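Local coordinates for alpha-glucosidase (Bacteroides thetaiotaomicron, PDB 5XFM), which hydrolyses beta-L-arabinopyranosides and alpha-galactosides as a bifunctional glycoside hydrolase of family 97, at residues Y448-M460 with R481-L493. The protein carries 1 engineered substitution. Sequence-based numbering, arbitrary orientation.
Sequences YVGSEAVLASENM and RNTVGSMEFGGCL. Engineered in segment 481-493: Leu493 (natural residue Phe). With CA (calcium ion), chain E.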
loop_
_atom_site.group_PDB
_atom_site.type_symbol
_atom_site.label_atom_id
_atom_site.label_comp_id
_atom_site.label_asym_id
_atom_site.label_seq_id
_atom_site.Cartn_x
_atom_site.Cartn_y
_atom_site.Cartn_z
ATOM N N TYR A 448 7.615 -11.317 0.167
ATOM C CA TYR A 448 7.282 -9.970 -0.265
ATOM C C TYR A 448 7.596 -8.967 0.842
ATOM O O TYR A 448 7.138 -9.118 1.965
ATOM C CB TYR A 448 5.808 -9.882 -0.669
ATOM C CG TYR A 448 5.337 -8.464 -0.851
ATOM C CD1 TYR A 448 5.717 -7.721 -1.965
ATOM C CD2 TYR A 448 4.526 -7.859 0.098
ATOM C CE1 TYR A 448 5.300 -6.416 -2.131
ATOM C CE2 TYR A 448 4.103 -6.556 -0.059
ATOM C CZ TYR A 448 4.490 -5.840 -1.174
ATOM O OH TYR A 448 4.066 -4.542 -1.320
ATOM N N VAL A 449 8.405 -7.954 0.539
ATOM C CA VAL A 449 8.766 -6.982 1.571
ATOM C C VAL A 449 8.520 -5.518 1.173
ATOM O O VAL A 449 9.246 -4.620 1.605
ATOM C CB VAL A 449 10.234 -7.149 2.004
ATOM C CG1 VAL A 449 10.428 -8.510 2.682
ATOM C CG2 VAL A 449 11.179 -6.980 0.820
ATOM N N GLY A 450 7.492 -5.275 0.362
ATOM C CA GLY A 450 7.063 -3.915 0.107
ATOM C C GLY A 450 7.008 -3.476 -1.341
ATOM O O GLY A 450 7.612 -4.095 -2.218
ATOM N N SER A 451 6.292 -2.378 -1.570
ATOM C CA SER A 451 6.049 -1.846 -2.907
ATOM C C SER A 451 6.138 -0.322 -2.919
ATOM O O SER A 451 5.943 0.333 -1.890
ATOM C CB SER A 451 4.661 -2.263 -3.410
ATOM O OG SER A 451 4.595 -3.647 -3.688
ATOM N N GLU A 452 6.408 0.250 -4.085
ATOM C CA GLU A 452 6.411 1.705 -4.200
ATOM C C GLU A 452 4.948 2.150 -4.353
ATOM O O GLU A 452 4.286 2.451 -3.361
ATOM C CB GLU A 452 7.288 2.168 -5.371
ATOM C CG GLU A 452 7.565 3.680 -5.431
ATOM C CD GLU A 452 8.385 4.060 -6.656
ATOM O OE1 GLU A 452 8.266 3.357 -7.684
ATOM O OE2 GLU A 452 9.148 5.052 -6.597
ATOM N N ALA A 453 4.440 2.138 -5.584
ATOM C CA ALA A 453 3.046 2.486 -5.881
ATOM C C ALA A 453 2.601 3.767 -5.179
ATOM O O ALA A 453 1.491 3.846 -4.657
ATOM C CB ALA A 453 2.122 1.336 -5.502
ATOM N N VAL A 454 3.469 4.770 -5.201
ATOM C CA VAL A 454 3.210 6.049 -4.558
ATOM C C VAL A 454 4.253 7.037 -5.056
ATOM O O VAL A 454 5.311 6.635 -5.557
ATOM C CB VAL A 454 3.281 5.945 -3.007
ATOM C CG1 VAL A 454 4.710 5.699 -2.548
ATOM C CG2 VAL A 454 2.734 7.192 -2.339
ATOM N N LEU A 455 3.942 8.323 -4.942
ATOM C CA LEU A 455 4.923 9.361 -5.173
ATOM C C LEU A 455 5.911 9.330 -4.009
ATOM O O LEU A 455 5.661 9.899 -2.946
ATOM C CB LEU A 455 4.236 10.722 -5.313
ATOM C CG LEU A 455 3.601 10.881 -6.695
ATOM C CD1 LEU A 455 2.607 12.008 -6.740
ATOM C CD2 LEU A 455 4.704 11.108 -7.720
ATOM N N ALA A 456 7.026 8.638 -4.213
ATOM C CA ALA A 456 8.003 8.440 -3.147
ATOM C C ALA A 456 8.893 9.666 -2.950
ATOM O O ALA A 456 8.771 10.666 -3.660
ATOM C CB ALA A 456 8.856 7.208 -3.431
ATOM N N SER A 457 9.775 9.573 -1.963
ATOM C CA SER A 457 10.658 10.666 -1.583
ATOM C C SER A 457 11.557 11.143 -2.723
ATOM O O SER A 457 12.041 12.279 -2.698
ATOM C CB SER A 457 11.504 10.235 -0.381
ATOM O OG SER A 457 12.419 9.216 -0.745
ATOM N N GLU A 458 11.781 10.276 -3.712
ATOM C CA GLU A 458 12.574 10.631 -4.893
ATOM C C GLU A 458 12.019 11.892 -5.558
ATOM O O GLU A 458 12.771 12.728 -6.059
ATOM C CB GLU A 458 12.620 9.465 -5.901
ATOM C CG GLU A 458 11.304 9.201 -6.644
ATOM C CD GLU A 458 11.403 8.100 -7.697
ATOM O OE1 GLU A 458 12.533 7.752 -8.113
ATOM O OE2 GLU A 458 10.337 7.589 -8.114
ATOM N N ASN A 459 10.698 12.038 -5.535
ATOM C CA ASN A 459 10.072 13.175 -6.179
ATOM C C ASN A 459 10.454 14.471 -5.466
ATOM O O ASN A 459 10.621 15.510 -6.105
ATOM C CB ASN A 459 8.554 12.986 -6.236
ATOM C CG ASN A 459 8.150 11.798 -7.096
ATOM O OD1 ASN A 459 7.683 10.775 -6.593
ATOM N ND2 ASN A 459 8.328 11.931 -8.404
ATOM N N MET A 460 10.636 14.400 -4.150
ATOM C CA MET A 460 11.083 15.570 -3.406
ATOM C C MET A 460 12.487 15.968 -3.857
ATOM O O MET A 460 12.824 17.149 -3.878
ATOM C CB MET A 460 11.057 15.313 -1.901
ATOM C CG MET A 460 9.660 15.106 -1.318
ATOM S SD MET A 460 9.746 14.657 0.428
ATOM C CE MET A 460 10.818 15.965 1.038
ATOM N N ARG A 481 -3.136 5.087 0.951
ATOM C CA ARG A 481 -2.208 4.180 0.267
ATOM C C ARG A 481 -1.604 3.130 1.198
ATOM O O ARG A 481 -1.582 1.944 0.875
ATOM C CB ARG A 481 -1.083 4.967 -0.415
ATOM C CG ARG A 481 0.138 4.123 -0.813
ATOM C CD ARG A 481 -0.185 3.009 -1.815
ATOM N NE ARG A 481 1.017 2.240 -2.136
ATOM C CZ ARG A 481 1.497 1.248 -1.393
ATOM N NH1 ARG A 481 0.858 0.863 -0.294
ATOM N NH2 ARG A 481 2.616 0.630 -1.756
ATOM N N ASN A 482 -1.124 3.573 2.352
ATOM C CA ASN A 482 -0.355 2.714 3.241
ATOM C C ASN A 482 -1.233 1.828 4.143
ATOM O O ASN A 482 -0.767 0.811 4.672
ATOM C CB ASN A 482 0.608 3.590 4.059
ATOM C CG ASN A 482 1.719 2.798 4.716
ATOM O OD1 ASN A 482 2.247 3.198 5.750
ATOM N ND2 ASN A 482 2.078 1.666 4.119
ATOM N N THR A 483 -2.507 2.191 4.301
ATOM C CA THR A 483 -3.416 1.426 5.158
ATOM C C THR A 483 -3.737 0.043 4.581
ATOM O O THR A 483 -4.064 -0.879 5.323
ATOM C CB THR A 483 -4.754 2.196 5.423
ATOM O OG1 THR A 483 -5.355 1.723 6.628
ATOM C CG2 THR A 483 -5.752 2.032 4.282
ATOM N N VAL A 484 -3.671 -0.107 3.263
ATOM C CA VAL A 484 -3.957 -1.404 2.657
ATOM C C VAL A 484 -2.696 -2.202 2.344
ATOM O O VAL A 484 -2.785 -3.325 1.847
ATOM C CB VAL A 484 -4.769 -1.263 1.348
ATOM C CG1 VAL A 484 -6.085 -0.536 1.607
ATOM C CG2 VAL A 484 -3.951 -0.542 0.296
ATOM N N GLY A 485 -1.524 -1.635 2.615
ATOM C CA GLY A 485 -0.299 -2.353 2.312
ATOM C C GLY A 485 1.013 -1.617 2.504
ATOM O O GLY A 485 1.049 -0.385 2.600
ATOM N N SER A 486 2.099 -2.391 2.535
ATOM C CA SER A 486 3.443 -1.853 2.707
ATOM C C SER A 486 3.767 -0.808 1.659
ATOM O O SER A 486 3.523 -1.003 0.466
ATOM C CB SER A 486 4.491 -2.968 2.651
ATOM O OG SER A 486 4.386 -3.841 3.751
ATOM N N MET A 487 4.337 0.297 2.120
ATOM C CA MET A 487 4.706 1.408 1.253
ATOM C C MET A 487 6.187 1.748 1.405
ATOM O O MET A 487 6.605 2.280 2.436
ATOM C CB MET A 487 3.844 2.626 1.576
ATOM C CG MET A 487 4.044 3.812 0.667
ATOM S SD MET A 487 2.931 5.144 1.146
ATOM C CE MET A 487 3.581 5.578 2.760
ATOM N N GLU A 488 6.980 1.419 0.391
ATOM C CA GLU A 488 8.420 1.670 0.432
ATOM C C GLU A 488 8.685 3.098 -0.014
ATOM O O GLU A 488 8.931 3.358 -1.194
ATOM C CB GLU A 488 9.180 0.685 -0.459
ATOM C CG GLU A 488 10.169 -0.173 0.306
ATOM C CD GLU A 488 11.500 0.533 0.566
ATOM O OE1 GLU A 488 11.897 1.397 -0.243
ATOM O OE2 GLU A 488 12.145 0.243 1.596
ATOM N N PHE A 489 8.615 4.024 0.934
ATOM C CA PHE A 489 8.575 5.447 0.611
ATOM C C PHE A 489 9.968 6.071 0.490
ATOM O O PHE A 489 10.160 7.033 -0.254
ATOM C CB PHE A 489 7.748 6.192 1.669
ATOM C CG PHE A 489 7.556 7.652 1.372
ATOM C CD1 PHE A 489 6.558 8.071 0.508
ATOM C CD2 PHE A 489 8.372 8.606 1.959
ATOM C CE1 PHE A 489 6.377 9.418 0.227
ATOM C CE2 PHE A 489 8.199 9.951 1.685
ATOM C CZ PHE A 489 7.195 10.357 0.818
ATOM N N GLY A 490 10.941 5.527 1.214
ATOM C CA GLY A 490 12.282 6.093 1.223
ATOM C C GLY A 490 12.359 7.410 1.980
ATOM O O GLY A 490 13.117 8.314 1.619
ATOM N N GLY A 491 11.570 7.511 3.042
ATOM C CA GLY A 491 11.457 8.730 3.821
ATOM C C GLY A 491 12.580 9.013 4.804
ATOM O O GLY A 491 13.626 8.358 4.795
ATOM N N CYS A 492 12.341 10.017 5.645
ATOM C CA CYS A 492 13.301 10.524 6.626
ATOM C C CYS A 492 14.505 11.159 5.947
ATOM O O CYS A 492 15.586 10.572 5.888
ATOM C CB CYS A 492 13.767 9.440 7.595
ATOM S SG CYS A 492 14.630 10.133 9.034
ATOM N N LEU A 493 14.294 12.357 5.420
ATOM C CA LEU A 493 15.373 13.159 4.869
ATOM C C LEU A 493 15.849 14.127 5.938
ATOM O O LEU A 493 15.125 15.046 6.318
ATOM C CB LEU A 493 14.914 13.918 3.620
ATOM C CG LEU A 493 14.734 13.082 2.353
ATOM C CD1 LEU A 493 13.471 13.477 1.612
ATOM C CD2 LEU A 493 15.943 13.233 1.451
HETATM CA CA CA E . 9.635 5.252 -8.959
HETATM O O HOH W 1 11.702 6.569 -10.406
HETATM O O HOH W 2 9.623 3.807 -10.825
HETATM O O HOH W 3 9.493 6.733 -10.972
HETATM O O HOH W 4 11.603 3.987 -8.366
#
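Arg481 reaches across to the loop after strand 448-451 and ties down two successive carbonyls. Its NE donates to Ala453 O (3.0 Å), which lies in the guanidinium plane, and its NH2 to Glu452 O (2.9 Å), which is tilted from it; both donors sit above the carbonyl planes and both bonds are bent (142°). NH2 also binds Ser486 O, on its own segment, so the guanidinium is fixed in rotation while Met487 CB rests on one face. Beside it, Glu488 N gives an almost straight 2.7 Å bond to Ser451 O. Further along, Ser457 N bonds to Phe489 O, and Ser457 OG, held between its own backbone N and carbonyl carbon (chi1 68°), donates to Gly490 O at 2.6 Å from above that carbonyl's plane.

Packing fills in between these links. Ser457 N stands 3.8 Å above the centre of the Phe489 ring, with Ala456 C nearer its rim, while Val454 CG1 meets Met487 CG at 3.8 Å, the two side chains crossing at about a right angle. At the far end Met460 CE touches CD1 of Leu493, an engineered residue.

Glu452 and Glu458 turn from this interface to the calcium ion, whose third protein ligand is Glu174; Glu452 OE1 also accepts a hydrogen bond from Gly434 N. Strand 448-451, paired with strand 429-432, is part of the parallel sheet of the TIM-barrel-like catalytic domain; segment 481-493 runs alongside the loop that leaves the C-terminal end of this strand, and Leu493 and Ser457 both touch helix 300-304.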